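Local coordinates for protein shikimate dehydrogenase (NADP(+)) (Peptoclostridium difficile, PDB 5DZS) that probably catalyses the reversible NADPH-linked reduction of 3-dehydroshikimate to shikimate, a step on the chorismate route to the aromatic amino acids, at residues Arg22-Leu27 against Ile256-Ile260; Thr100-Gly104 against Gly238-Ser243; Ile207-Tyr211 against Cys230-Leu236. All blocks are in the same frame, centred on the assembly; numbering follows the deposited sequence. Where two conformers were deposited one is given.

Contact 1. Residues Arg22-Leu27 against Ile256-Ile260; sequences RVFEIL and ILDVI
Residues Arg22-Leu27 and Ile256-Ile260 are turns of two helices whose axes come no closer than 11.1 Å, with their N-to-C directions 120° apart, so long branched side chains rather than backbones have to fill the interval. Ile260 does most of this filling. Its CB is directed at the opposite helix, and CG1 lies anti to its own carbonyl carbon (chi1 -66°), which carries the extended arm CG1-CD1 out between Val23 and Ile26. The end methyl CD1 meets Val23 CG2 at 3.5 Å, tighter than ordinary van der Waals contact, the two side chains crossing at about a right angle. Ile26 reaches back the other way, and the two isoleucines run past each other in opposite directions; Ile26 has two conformers, however, and the close approach of its CD1 to Ile260 CG1, 3.4 Å, holds for one of them and is doubtful. Farther along, Ile256 uses its terminal methyl in the same manner, CD1 touching Leu27 CD2 at 3.6 Å and standing more loosely, at 4.4 Å, from Ile26 CG2. The joint is wholly aliphatic where the helices meet. Charge appears at its margin, where in one of its two deposited conformers Arg22 bridges through NH2 to Glu267, further along the helix of Ile260. This is plain helix packing that joins helix 16-27 of the substrate-binding domain to the C-terminal helix 255-268; helix 233-248 lies against both, with Val237 on Ile260, while Phe24 packs on strand 31-37.

Contact 2. Residues Thr100-Gly104 against Gly238-Ser243; sequences TDYFG and GQAIKS
Gln239 and Asp101, both predicted to bind shikimate, are joined by the shorter of two direct hydrogen bonds between the segments: Gln239 NE2 donates to Asp101 OD1 at 2.6 Å. The oxygen lies in the amide plane and offers its anti lone pair, although carboxylate and amide planes are turned 34° apart. This bond orients the amide, with a weak addition from Thr100 O, 3.4 Å from the same Gln239 NE2. Asp101 OD2 bridges to Lys65, the predicted proton acceptor, so Gln239 holds the other oxygen of the carboxylate that pairs with Lys65.

Water serves as the polar link beside them, 2.6 Å from both Thr100 OG1 and Ser243 OG; Thr100 OG1 also bonds Asn86.

Aromatic and apolar contacts accompany these bonds. Lys242 bends at chi2 and chi3 (both 63°), bringing CE over the centre of the Phe103 ring as a CH-pi contact, 3.4 Å from the centroid. Lys242 NZ makes an off-centre cation-pi contact at 4.3 Å and also forms salt bridges with Glu245 and with Asp249 of the second subunit. Thr100 CG2 packs on Lys242 CG at 3.6 Å.

Gly104 leaves room for the Gln239 chain to pass. The contact thus sets the start of helix 101-111 against helix 233-248, with helix 128-139 touching Asp101 and helix 16-27 touching Ala240 and Ile241.

Contact 3. Residues Ile207-Tyr211 against Cys230-Leu236; sequences IDLIY and CDGLYML
Tyr211 turns its ring toward the start of the facing helix because CG stands anti to the backbone N (chi1 171°), and Leu233, in the same anti position (chi1 -175°), lays its side chain alongside, pointing the same way. Leu233 CB consequently sits over one ring face, offset toward the rim, in a CH-pi contact 4.0 Å from the centroid. The carboxylate of Asp231 takes the ring edge: OD2 lies in the ring plane, 3.7 Å from Tyr211 CD1, with the two planes 74° apart. Its other oxygen, OD1, accepts from Leu233 N, so one side chain both caps the helix start and borders the tyrosine. Leu236 CD1 supports Tyr211 CB at 3.8 Å, and Leu209 CD2 rests on Met235 SD at 3.8 Å.

Backbone bonds join the two segments. Asp208 N reaches Cys230 O at 2.9 Å, continuing the parallel pairing of Ile207 with Cys230. Beyond the strand, Gly232 N donates to Ile210 O from well above the carbonyl plane. Gly232 CA packs against Leu209 O at 3.5 Å as a CA-H...O contact, and a water donates to both Leu209 O and Gly232 O. The turn after the strand is an Asx turn, Asp208 OD1 accepting from Ile210 N while also bonded to Asn180.

Here lie Leu209 and Gly232, predicted to bind NADP(+), and Tyr211, predicted to bind shikimate. Strands 205-208 and 228-230 end the parallel nucleotide-binding sheet on this side; strand 177-180 flanks Ile207, helix 101-111 covers it, and helix 233-248 leads away toward the substrate-binding domain.

Helix 233-248 unites contacts 2 and 3, contact 3 using its first turn and contact 2 the next turns, while contact 1 engages the helix that follows it in the chain. Contacts 2 and 3 both lie near the chain centre, contact 2 buried and contact 3 partly buried at the end strand of the nucleotide-binding sheet; contact 1, about 19 Å from that centre, is the most peripheral. Chemistry follows place: aliphatic packing alone at contact 1, polar bonds about two predicted substrate residues, with a lysine over an aromatic ring, at contact 2, and backbone pairing with a helix cap at contact 3. Met235 packs against Gly104, Ile241 against Leu257, and Tyr234 probably hydrogen-bonds Asp258.

Contact 1. Residues Arg22-Leu27 against Ile256-Ile260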
ATOM      1  N   ARG B  22     -18.315  10.413   3.033  0.50 24.61           N
ATOM      2  CA  ARG B  22     -18.927   9.692   1.922  0.50 25.36           C
ATOM      3  C   ARG B  22     -18.224   8.376   1.609  0.50 24.46           C
ATOM      4  O   ARG B  22     -18.875   7.374   1.311  0.50 27.18           O
ATOM      5  CB  ARG B  22     -18.988  10.590   0.687  0.50 28.51           C
ATOM      6  CG  ARG B  22     -20.060  11.659   0.762  0.50 31.98           C
ATOM      7  CD  ARG B  22     -21.439  11.009   0.743  0.50 35.94           C
ATOM      8  NE  ARG B  22     -22.537  11.967   0.743  0.50 39.75           N
ATOM      9  CZ  ARG B  22     -23.078  12.483  -0.351  0.50 41.39           C
ATOM     10  NH1 ARG B  22     -24.089  13.336  -0.238  0.50 45.48           N
ATOM     11  NH2 ARG B  22     -22.621  12.148  -1.556  0.50 38.07           N
ATOM     12  N   VAL B  23     -16.891   8.361   1.684  1.00 21.82           N
ATOM     13  CA  VAL B  23     -16.154   7.136   1.405  1.00 23.27           C
ATOM     14  C   VAL B  23     -16.449   6.083   2.460  1.00 22.48           C
ATOM     15  O   VAL B  23     -16.746   4.917   2.134  1.00 24.64           O
ATOM     16  CB  VAL B  23     -14.634   7.380   1.314  1.00 25.13           C
ATOM     17  CG1 VAL B  23     -13.920   6.073   0.998  1.00 28.25           C
ATOM     18  CG2 VAL B  23     -14.349   8.373   0.231  1.00 27.35           C
ATOM     19  N   PHE B  24     -16.453   6.486   3.739  1.00 23.04           N
ATOM     20  CA  PHE B  24     -16.791   5.552   4.806  1.00 23.80           C
ATOM     21  C   PHE B  24     -18.206   5.017   4.613  1.00 24.46           C
ATOM     22  O   PHE B  24     -18.476   3.820   4.807  1.00 27.03           O
ATOM     23  CB  PHE B  24     -16.730   6.170   6.225  1.00 23.32           C
ATOM     24  CG  PHE B  24     -15.367   6.627   6.656  1.00 23.70           C
ATOM     25  CD1 PHE B  24     -14.238   5.850   6.437  1.00 23.38           C
ATOM     26  CD2 PHE B  24     -15.230   7.810   7.407  1.00 24.08           C
ATOM     27  CE1 PHE B  24     -12.985   6.253   6.880  1.00 26.17           C
ATOM     28  CE2 PHE B  24     -13.989   8.219   7.832  1.00 23.99           C
ATOM     29  CZ  PHE B  24     -12.859   7.457   7.578  1.00 22.50           C
ATOM     30  N   GLU B  25     -19.118   5.881   4.191  1.00 24.22           N
ATOM     31  CA  GLU B  25     -20.508   5.440   4.016  1.00 28.10           C
ATOM     32  C   GLU B  25     -20.646   4.423   2.898  1.00 27.79           C
ATOM     33  O   GLU B  25     -21.344   3.404   3.045  1.00 30.29           O
ATOM     34  CB  GLU B  25     -21.435   6.620   3.711  1.00 31.52           C
ATOM     35  CG  GLU B  25     -21.689   7.522   4.894  1.00 33.80           C
ATOM     36  CD  GLU B  25     -22.449   8.793   4.548  1.00 38.03           C
ATOM     37  OE1 GLU B  25     -22.641   9.113   3.356  1.00 40.75           O
ATOM     38  OE2 GLU B  25     -22.878   9.481   5.495  1.00 45.93           O
ATOM     39  N   ILE B  26     -20.023   4.696   1.761  0.50 28.32           N
ATOM     40  CA  ILE B  26     -20.141   3.798   0.639  0.50 28.98           C
ATOM     41  C   ILE B  26     -19.521   2.428   0.931  0.50 28.69           C
ATOM     42  O   ILE B  26     -20.073   1.390   0.513  0.50 31.71           O
ATOM     43  CB  ILE B  26     -19.571   4.442  -0.634  0.50 30.73           C
ATOM     44  CG1 ILE B  26     -20.381   5.700  -0.961  0.50 33.12           C
ATOM     45  CG2 ILE B  26     -19.608   3.464  -1.790  0.50 33.17           C
ATOM     46  CD1 ILE B  26     -19.984   6.373  -2.256  0.50 35.00           C
ATOM     47  N   LEU B  27     -18.422   2.426   1.684  1.00 26.91           N
ATOM     48  CA  LEU B  27     -17.710   1.190   2.057  1.00 27.11           C
ATOM     49  C   LEU B  27     -18.254   0.548   3.340  1.00 28.50           C
ATOM     50  O   LEU B  27     -17.755  -0.495   3.763  1.00 30.36           O
ATOM     51  CB  LEU B  27     -16.215   1.455   2.228  1.00 28.73           C
ATOM     52  CG  LEU B  27     -15.488   1.939   0.985  1.00 30.09           C
ATOM     53  CD1 LEU B  27     -14.066   2.288   1.361  1.00 31.89           C
ATOM     54  CD2 LEU B  27     -15.539   0.871  -0.099  1.00 33.53           C
ATOM     55  N   ILE B 256     -15.593   3.721  -7.484  1.00 30.35           N
ATOM     56  CA  ILE B 256     -15.998   4.574  -6.366  1.00 27.74           C
ATOM     57  C   ILE B 256     -15.631   6.059  -6.533  1.00 26.98           C
ATOM     58  O   ILE B 256     -16.398   6.948  -6.182  1.00 28.11           O
ATOM     59  CB  ILE B 256     -15.504   3.990  -5.027  1.00 29.84           C
ATOM     60  CG1 ILE B 256     -16.214   2.649  -4.777  1.00 35.97           C
ATOM     61  CG2 ILE B 256     -15.752   4.958  -3.882  1.00 27.90           C
ATOM     62  CD1 ILE B 256     -15.841   1.935  -3.507  1.00 38.79           C
ATOM     63  N   LEU B 257     -14.440   6.350  -7.063  1.00 25.60           N
ATOM     64  CA  LEU B 257     -14.027   7.722  -7.282  1.00 25.86           C
ATOM     65  C   LEU B 257     -15.035   8.519  -8.118  1.00 26.68           C
ATOM     66  O   LEU B 257     -15.413   9.628  -7.743  1.00 26.03           O
ATOM     67  CB  LEU B 257     -12.650   7.695  -7.954  1.00 26.78           C
ATOM     68  CG  LEU B 257     -12.072   8.960  -8.577  1.00 30.03           C
ATOM     69  CD1 LEU B 257     -12.121  10.146  -7.650  1.00 29.95           C
ATOM     70  CD2 LEU B 257     -10.639   8.676  -9.011  1.00 30.28           C
ATOM     71  N   ASP B 258     -15.439   7.973  -9.255  1.00 28.85           N
ATOM     72  CA  ASP B 258     -16.391   8.663 -10.108  1.00 30.51           C
ATOM     73  C   ASP B 258     -17.741   8.801  -9.431  1.00 30.51           C
ATOM     74  O   ASP B 258     -18.398   9.841  -9.568  1.00 29.97           O
ATOM     75  CB  ASP B 258     -16.545   7.974 -11.466  1.00 35.36           C
ATOM     76  CG  ASP B 258     -15.366   8.231 -12.388  1.00 40.52           C
ATOM     77  OD1 ASP B 258     -14.600   9.196 -12.140  1.00 42.89           O
ATOM     78  OD2 ASP B 258     -15.216   7.475 -13.374  1.00 47.70           O
ATOM     79  N   VAL B 259     -18.179   7.762  -8.728  1.00 29.49           N
ATOM     80  CA  VAL B 259     -19.474   7.832  -8.048  1.00 31.73           C
ATOM     81  C   VAL B 259     -19.429   8.962  -7.019  1.00 29.46           C
ATOM     82  O   VAL B 259     -20.305   9.827  -6.970  1.00 31.52           O
ATOM     83  CB  VAL B 259     -19.845   6.484  -7.383  1.00 31.72           C
ATOM     84  CG1 VAL B 259     -21.096   6.625  -6.540  1.00 34.75           C
ATOM     85  CG2 VAL B 259     -20.053   5.413  -8.447  1.00 35.38           C
ATOM     86  N   ILE B 260     -18.381   8.993  -6.214  1.00 28.46           N
ATOM     87  CA  ILE B 260     -18.285  10.014  -5.201  1.00 28.50           C
ATOM     88  C   ILE B 260     -18.105  11.417  -5.752  1.00 29.80           C
ATOM     89  O   ILE B 260     -18.720  12.374  -5.262  1.00 32.63           O
ATOM     90  CB  ILE B 260     -17.162   9.678  -4.217  1.00 30.12           C
ATOM     91  CG1 ILE B 260     -17.539   8.405  -3.451  1.00 32.87           C
ATOM     92  CG2 ILE B 260     -16.896  10.873  -3.297  1.00 27.90           C
ATOM     93  CD1 ILE B 260     -16.468   7.904  -2.505  1.00 35.46           C
TER

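Contact 2. Residues Thr100-Gly104 against Gly238-Ser243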
ATOM      1  N   THR B 100       0.233  11.213  -1.320  1.00 22.65           N
ATOM      2  CA  THR B 100      -0.618  10.897  -2.428  1.00 26.57           C
ATOM      3  C   THR B 100      -0.681  12.042  -3.473  1.00 29.30           C
ATOM      4  O   THR B 100      -1.483  11.928  -4.427  1.00 32.05           O
ATOM      5  CB  THR B 100      -1.993  10.713  -1.936  1.00 26.59           C
ATOM      6  OG1 THR B 100      -2.425  12.001  -1.437  1.00 27.32           O
ATOM      7  CG2 THR B 100      -2.072   9.602  -0.849  1.00 26.35           C
ATOM      8  N   ASP B 101       0.121  13.117  -3.343  1.00 30.56           N
ATOM      9  CA  ASP B 101       0.051  14.248  -4.323  1.00 34.18           C
ATOM     10  C   ASP B 101       0.401  13.877  -5.774  1.00 34.14           C
ATOM     11  O   ASP B 101      -0.270  14.351  -6.720  1.00 34.08           O
ATOM     12  CB  ASP B 101       0.901  15.472  -3.886  1.00 33.77           C
ATOM     13  CG  ASP B 101       0.189  16.368  -2.876  1.00 41.12           C
ATOM     14  OD1 ASP B 101      -1.040  16.264  -2.736  1.00 36.52           O
ATOM     15  OD2 ASP B 101       0.870  17.212  -2.236  1.00 37.33           O
ATOM     16  N   TYR B 102       1.463  13.105  -5.984  1.00 34.11           N
ATOM     17  CA  TYR B 102       1.830  12.667  -7.339  1.00 35.30           C
ATOM     18  C   TYR B 102       0.689  11.807  -7.904  1.00 36.98           C
ATOM     19  O   TYR B 102       0.270  12.003  -9.041  1.00 33.10           O
ATOM     20  CB  TYR B 102       3.162  11.892  -7.300  1.00 36.55           C
ATOM     21  CG  TYR B 102       3.763  11.426  -8.607  1.00 37.04           C
ATOM     22  CD1 TYR B 102       3.255  10.308  -9.281  1.00 37.87           C
ATOM     23  CD2 TYR B 102       4.898  12.026  -9.113  1.00 37.06           C
ATOM     24  CE1 TYR B 102       3.829   9.854 -10.447  1.00 38.99           C
ATOM     25  CE2 TYR B 102       5.489  11.564 -10.279  1.00 37.59           C
ATOM     26  CZ  TYR B 102       4.941  10.475 -10.940  1.00 37.38           C
ATOM     27  OH  TYR B 102       5.530  10.022 -12.096  1.00 40.16           O
ATOM     28  N   PHE B 103       0.192  10.864  -7.105  1.00 33.95           N
ATOM     29  CA  PHE B 103      -0.913   9.989  -7.530  1.00 36.07           C
ATOM     30  C   PHE B 103      -2.175  10.750  -7.943  1.00 35.54           C
ATOM     31  O   PHE B 103      -2.748  10.480  -9.018  1.00 32.14           O
ATOM     32  CB  PHE B 103      -1.262   8.967  -6.442  1.00 35.04           C
ATOM     33  CG  PHE B 103      -2.579   8.305  -6.672  1.00 34.80           C
ATOM     34  CD1 PHE B 103      -2.669   7.157  -7.451  1.00 37.44           C
ATOM     35  CD2 PHE B 103      -3.740   8.869  -6.185  1.00 36.35           C
ATOM     36  CE1 PHE B 103      -3.903   6.570  -7.701  1.00 37.36           C
ATOM     37  CE2 PHE B 103      -4.969   8.292  -6.438  1.00 34.56           C
ATOM     38  CZ  PHE B 103      -5.048   7.141  -7.200  1.00 41.70           C
ATOM     39  N   GLY B 104      -2.584  11.722  -7.120  1.00 33.73           N
ATOM     40  CA  GLY B 104      -3.780  12.509  -7.388  1.00 34.02           C
ATOM     41  C   GLY B 104      -3.638  13.345  -8.647  1.00 33.25           C
ATOM     42  O   GLY B 104      -4.618  13.504  -9.393  1.00 34.20           O
ATOM     43  N   GLY B 238      -9.774  11.626  -5.282  1.00 20.24           N
ATOM     44  CA  GLY B 238      -8.817  10.530  -5.484  1.00 20.57           C
ATOM     45  C   GLY B 238      -7.842  10.388  -4.347  1.00 21.17           C
ATOM     46  O   GLY B 238      -7.551   9.259  -3.918  1.00 20.95           O
ATOM     47  N   GLN B 239      -7.323  11.514  -3.867  1.00 21.86           N
ATOM     48  CA  GLN B 239      -6.390  11.463  -2.724  1.00 22.35           C
ATOM     49  C   GLN B 239      -7.062  10.930  -1.463  1.00 21.16           C
ATOM     50  O   GLN B 239      -6.432  10.212  -0.651  1.00 20.99           O
ATOM     51  CB  GLN B 239      -5.837  12.824  -2.476  1.00 24.66           C
ATOM     52  CG  GLN B 239      -4.947  13.259  -3.574  1.00 28.31           C
ATOM     53  CD  GLN B 239      -4.344  14.601  -3.257  1.00 32.18           C
ATOM     54  OE1 GLN B 239      -5.052  15.622  -3.088  1.00 33.90           O
ATOM     55  NE2 GLN B 239      -3.031  14.619  -3.158  1.00 35.70           N
ATOM     56  N   ALA B 240      -8.333  11.244  -1.243  1.00 20.25           N
ATOM     57  CA  ALA B 240      -9.030  10.736  -0.070  1.00 20.85           C
ATOM     58  C   ALA B 240      -9.119   9.205  -0.147  1.00 20.16           C
ATOM     59  O   ALA B 240      -8.895   8.483   0.837  1.00 21.20           O
ATOM     60  CB  ALA B 240     -10.413  11.344   0.086  1.00 23.15           C
ATOM     61  N   ILE B 241      -9.451   8.698  -1.340  1.00 18.71           N
ATOM     62  CA  ILE B 241      -9.583   7.254  -1.546  1.00 19.23           C
ATOM     63  C   ILE B 241      -8.226   6.554  -1.396  1.00 17.84           C
ATOM     64  O   ILE B 241      -8.138   5.509  -0.722  1.00 18.02           O
ATOM     65  CB  ILE B 241     -10.271   6.969  -2.899  1.00 19.84           C
ATOM     66  CG1 ILE B 241     -11.735   7.422  -2.820  1.00 20.81           C
ATOM     67  CG2 ILE B 241     -10.185   5.490  -3.277  1.00 19.48           C
ATOM     68  CD1 ILE B 241     -12.442   7.473  -4.163  1.00 24.08           C
ATOM     69  N   LYS B 242      -7.174   7.122  -1.963  1.00 17.35           N
ATOM     70  CA  LYS B 242      -5.851   6.542  -1.801  1.00 18.56           C
ATOM     71  C   LYS B 242      -5.442   6.528  -0.325  1.00 18.56           C
ATOM     72  O   LYS B 242      -4.855   5.561   0.159  1.00 18.62           O
ATOM     73  CB  LYS B 242      -4.828   7.302  -2.656  1.00 19.92           C
ATOM     74  CG  LYS B 242      -3.426   6.729  -2.613  1.00 24.30           C
ATOM     75  CD  LYS B 242      -3.335   5.318  -3.171  1.00 27.23           C
ATOM     76  CE  LYS B 242      -3.700   5.200  -4.647  1.00 34.96           C
ATOM     77  NZ  LYS B 242      -3.650   3.806  -5.209  1.00 42.28           N
ATOM     78  N   SER B 243      -5.740   7.615   0.395  1.00 17.67           N
ATOM     79  CA  SER B 243      -5.439   7.641   1.819  1.00 17.94           C
ATOM     80  C   SER B 243      -6.172   6.495   2.536  1.00 17.16           C
ATOM     81  O   SER B 243      -5.590   5.820   3.399  1.00 18.09           O
ATOM     82  CB  SER B 243      -5.845   8.958   2.476  1.00 19.06           C
ATOM     83  OG  SER B 243      -5.071  10.055   2.016  1.00 20.69           O
TER
HETATM   84  O   HOH W   1      -3.928  11.986   0.680  1.00 31.28           O

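Contact 3. Residues Ile207-Tyr211 against Cys230-Leu236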
ATOM      1  N   ILE B 207      -4.675  24.705 -14.650  1.00 35.81           N
ATOM      2  CA  ILE B 207      -4.999  23.691 -13.660  1.00 35.43           C
ATOM      3  C   ILE B 207      -4.912  24.340 -12.291  1.00 34.58           C
ATOM      4  O   ILE B 207      -3.883  24.902 -11.928  1.00 34.00           O
ATOM      5  CB  ILE B 207      -4.045  22.482 -13.734  1.00 35.07           C
ATOM      6  CG1 ILE B 207      -4.156  21.836 -15.124  1.00 39.48           C
ATOM      7  CG2 ILE B 207      -4.367  21.480 -12.628  1.00 34.58           C
ATOM      8  CD1 ILE B 207      -3.137  20.751 -15.380  1.00 42.49           C
ATOM      9  N   ASP B 208      -6.000  24.282 -11.535  1.00 32.30           N
ATOM     10  CA  ASP B 208      -5.994  24.859 -10.193  1.00 32.14           C
ATOM     11  C   ASP B 208      -6.184  23.741  -9.180  1.00 33.59           C
ATOM     12  O   ASP B 208      -7.174  23.039  -9.233  1.00 33.65           O
ATOM     13  CB  ASP B 208      -7.106  25.913 -10.064  1.00 33.83           C
ATOM     14  CG  ASP B 208      -6.915  26.829  -8.855  1.00 34.38           C
ATOM     15  OD1 ASP B 208      -6.028  26.551  -8.008  1.00 33.75           O
ATOM     16  OD2 ASP B 208      -7.640  27.843  -8.771  1.00 41.21           O
ATOM     17  N   LEU B 209      -5.236  23.571  -8.267  1.00 30.60           N
ATOM     18  CA  LEU B 209      -5.365  22.510  -7.264  1.00 29.82           C
ATOM     19  C   LEU B 209      -6.385  22.871  -6.195  1.00 33.27           C
ATOM     20  O   LEU B 209      -6.836  22.003  -5.437  1.00 31.72           O
ATOM     21  CB  LEU B 209      -4.015  22.160  -6.644  1.00 30.10           C
ATOM     22  CG  LEU B 209      -2.937  21.692  -7.630  1.00 31.43           C
ATOM     23  CD1 LEU B 209      -1.696  21.195  -6.900  1.00 31.74           C
ATOM     24  CD2 LEU B 209      -3.468  20.628  -8.586  1.00 34.34           C
ATOM     25  N   ILE B 210      -6.761  24.141  -6.137  1.00 36.10           N
ATOM     26  CA  ILE B 210      -7.755  24.600  -5.184  1.00 37.20           C
ATOM     27  C   ILE B 210      -9.141  24.202  -5.644  1.00 38.58           C
ATOM     28  O   ILE B 210      -9.423  24.108  -6.842  1.00 38.05           O
ATOM     29  CB  ILE B 210      -7.741  26.142  -5.056  1.00 42.27           C
ATOM     30  CG1 ILE B 210      -6.376  26.641  -4.556  1.00 43.94           C
ATOM     31  CG2 ILE B 210      -8.862  26.624  -4.147  1.00 44.34           C
ATOM     32  CD1 ILE B 210      -5.949  26.090  -3.208  1.00 46.96           C
ATOM     33  N   TYR B 211     -10.006  23.928  -4.681  1.00 39.96           N
ATOM     34  CA  TYR B 211     -11.393  23.678  -4.992  1.00 41.46           C
ATOM     35  C   TYR B 211     -12.259  24.535  -4.089  1.00 45.80           C
ATOM     36  O   TYR B 211     -12.094  24.530  -2.872  1.00 46.65           O
ATOM     37  CB  TYR B 211     -11.813  22.218  -4.822  1.00 39.75           C
ATOM     38  CG  TYR B 211     -13.314  22.114  -4.958  1.00 41.57           C
ATOM     39  CD1 TYR B 211     -13.928  22.303  -6.193  1.00 41.86           C
ATOM     40  CD2 TYR B 211     -14.123  21.892  -3.849  1.00 43.40           C
ATOM     41  CE1 TYR B 211     -15.302  22.241  -6.330  1.00 43.45           C
ATOM     42  CE2 TYR B 211     -15.499  21.832  -3.973  1.00 45.89           C
ATOM     43  CZ  TYR B 211     -16.084  22.010  -5.215  1.00 46.82           C
ATOM     44  OH  TYR B 211     -17.452  21.941  -5.343  1.00 51.70           O
ATOM     45  N   CYS B 230      -9.414  23.246 -15.248  1.00 41.92           N
ATOM     46  CA  CYS B 230      -9.637  22.068 -14.430  1.00 41.47           C
ATOM     47  C   CYS B 230      -9.445  22.478 -12.977  1.00 36.72           C
ATOM     48  O   CYS B 230      -8.410  23.076 -12.654  1.00 36.61           O
ATOM     49  CB  CYS B 230      -8.627  20.997 -14.824  1.00 42.68           C
ATOM     50  SG  CYS B 230      -8.791  19.441 -13.940  1.00 48.98           S
ATOM     51  N   ASP B 231     -10.429  22.188 -12.114  1.00 35.68           N
ATOM     52  CA  ASP B 231     -10.314  22.514 -10.681  1.00 33.91           C
ATOM     53  C   ASP B 231      -9.767  21.329  -9.897  1.00 32.29           C
ATOM     54  O   ASP B 231      -9.440  20.291 -10.471  1.00 31.42           O
ATOM     55  CB  ASP B 231     -11.607  23.104 -10.071  1.00 36.46           C
ATOM     56  CG  ASP B 231     -12.746  22.096  -9.917  1.00 38.04           C
ATOM     57  OD1 ASP B 231     -12.506  20.880  -9.780  1.00 35.12           O
ATOM     58  OD2 ASP B 231     -13.909  22.555  -9.884  1.00 42.29           O
ATOM     59  N   GLY B 232      -9.627  21.502  -8.594  1.00 31.96           N
ATOM     60  CA  GLY B 232      -8.968  20.471  -7.807  1.00 29.99           C
ATOM     61  C   GLY B 232      -9.827  19.377  -7.243  1.00 28.47           C
ATOM     62  O   GLY B 232      -9.293  18.474  -6.609  1.00 26.21           O
ATOM     63  N   LEU B 233     -11.138  19.412  -7.496  1.00 27.74           N
ATOM     64  CA  LEU B 233     -12.025  18.452  -6.810  1.00 27.02           C
ATOM     65  C   LEU B 233     -11.741  16.987  -7.122  1.00 25.09           C
ATOM     66  O   LEU B 233     -11.711  16.151  -6.214  1.00 23.60           O
ATOM     67  CB  LEU B 233     -13.498  18.781  -7.054  1.00 29.05           C
ATOM     68  CG  LEU B 233     -14.510  17.918  -6.291  1.00 29.60           C
ATOM     69  CD1 LEU B 233     -14.321  17.995  -4.776  1.00 31.04           C
ATOM     70  CD2 LEU B 233     -15.924  18.327  -6.678  1.00 32.33           C
ATOM     71  N   TYR B 234     -11.519  16.649  -8.382  1.00 26.34           N
ATOM     72  CA  TYR B 234     -11.286  15.244  -8.709  1.00 25.27           C
ATOM     73  C   TYR B 234     -10.064  14.711  -7.965  1.00 25.29           C
ATOM     74  O   TYR B 234     -10.056  13.587  -7.465  1.00 24.54           O
ATOM     75  CB  TYR B 234     -11.129  15.065 -10.229  1.00 26.48           C
ATOM     76  CG  TYR B 234     -11.241  13.644 -10.705  1.00 28.16           C
ATOM     77  CD1 TYR B 234     -12.488  13.066 -10.898  1.00 29.63           C
ATOM     78  CD2 TYR B 234     -10.114  12.875 -10.967  1.00 27.28           C
ATOM     79  CE1 TYR B 234     -12.610  11.771 -11.343  1.00 31.08           C
ATOM     80  CE2 TYR B 234     -10.234  11.564 -11.419  1.00 31.42           C
ATOM     81  CZ  TYR B 234     -11.481  11.026 -11.604  1.00 29.65           C
ATOM     82  OH  TYR B 234     -11.668   9.728 -12.056  1.00 35.34           O
ATOM     83  N   MET B 235      -9.019  15.525  -7.905  1.00 23.93           N
ATOM     84  CA  MET B 235      -7.799  15.156  -7.213  1.00 24.97           C
ATOM     85  C   MET B 235      -8.078  14.987  -5.725  1.00 24.60           C
ATOM     86  O   MET B 235      -7.594  14.051  -5.087  1.00 22.01           O
ATOM     87  CB  MET B 235      -6.716  16.198  -7.452  1.00 26.88           C
ATOM     88  CG  MET B 235      -5.453  15.962  -6.679  1.00 27.71           C
ATOM     89  SD  MET B 235      -4.199  17.061  -7.342  1.00 31.13           S
ATOM     90  CE  MET B 235      -2.888  16.822  -6.138  1.00 30.93           C
ATOM     91  N   LEU B 236      -8.874  15.881  -5.158  1.00 22.67           N
ATOM     92  CA  LEU B 236      -9.188  15.762  -3.733  1.00 22.63           C
ATOM     93  C   LEU B 236      -9.902  14.438  -3.419  1.00 21.26           C
ATOM     94  O   LEU B 236      -9.669  13.807  -2.398  1.00 21.21           O
ATOM     95  CB  LEU B 236     -10.048  16.933  -3.250  1.00 25.32           C
ATOM     96  CG  LEU B 236      -9.371  18.299  -3.190  1.00 28.80           C
ATOM     97  CD1 LEU B 236     -10.367  19.360  -2.763  1.00 29.98           C
ATOM     98  CD2 LEU B 236      -8.168  18.286  -2.250  1.00 29.38           C
TER
HETATM   99  O   HOH W   2      -6.538  19.290  -5.421  1.00 40.46           O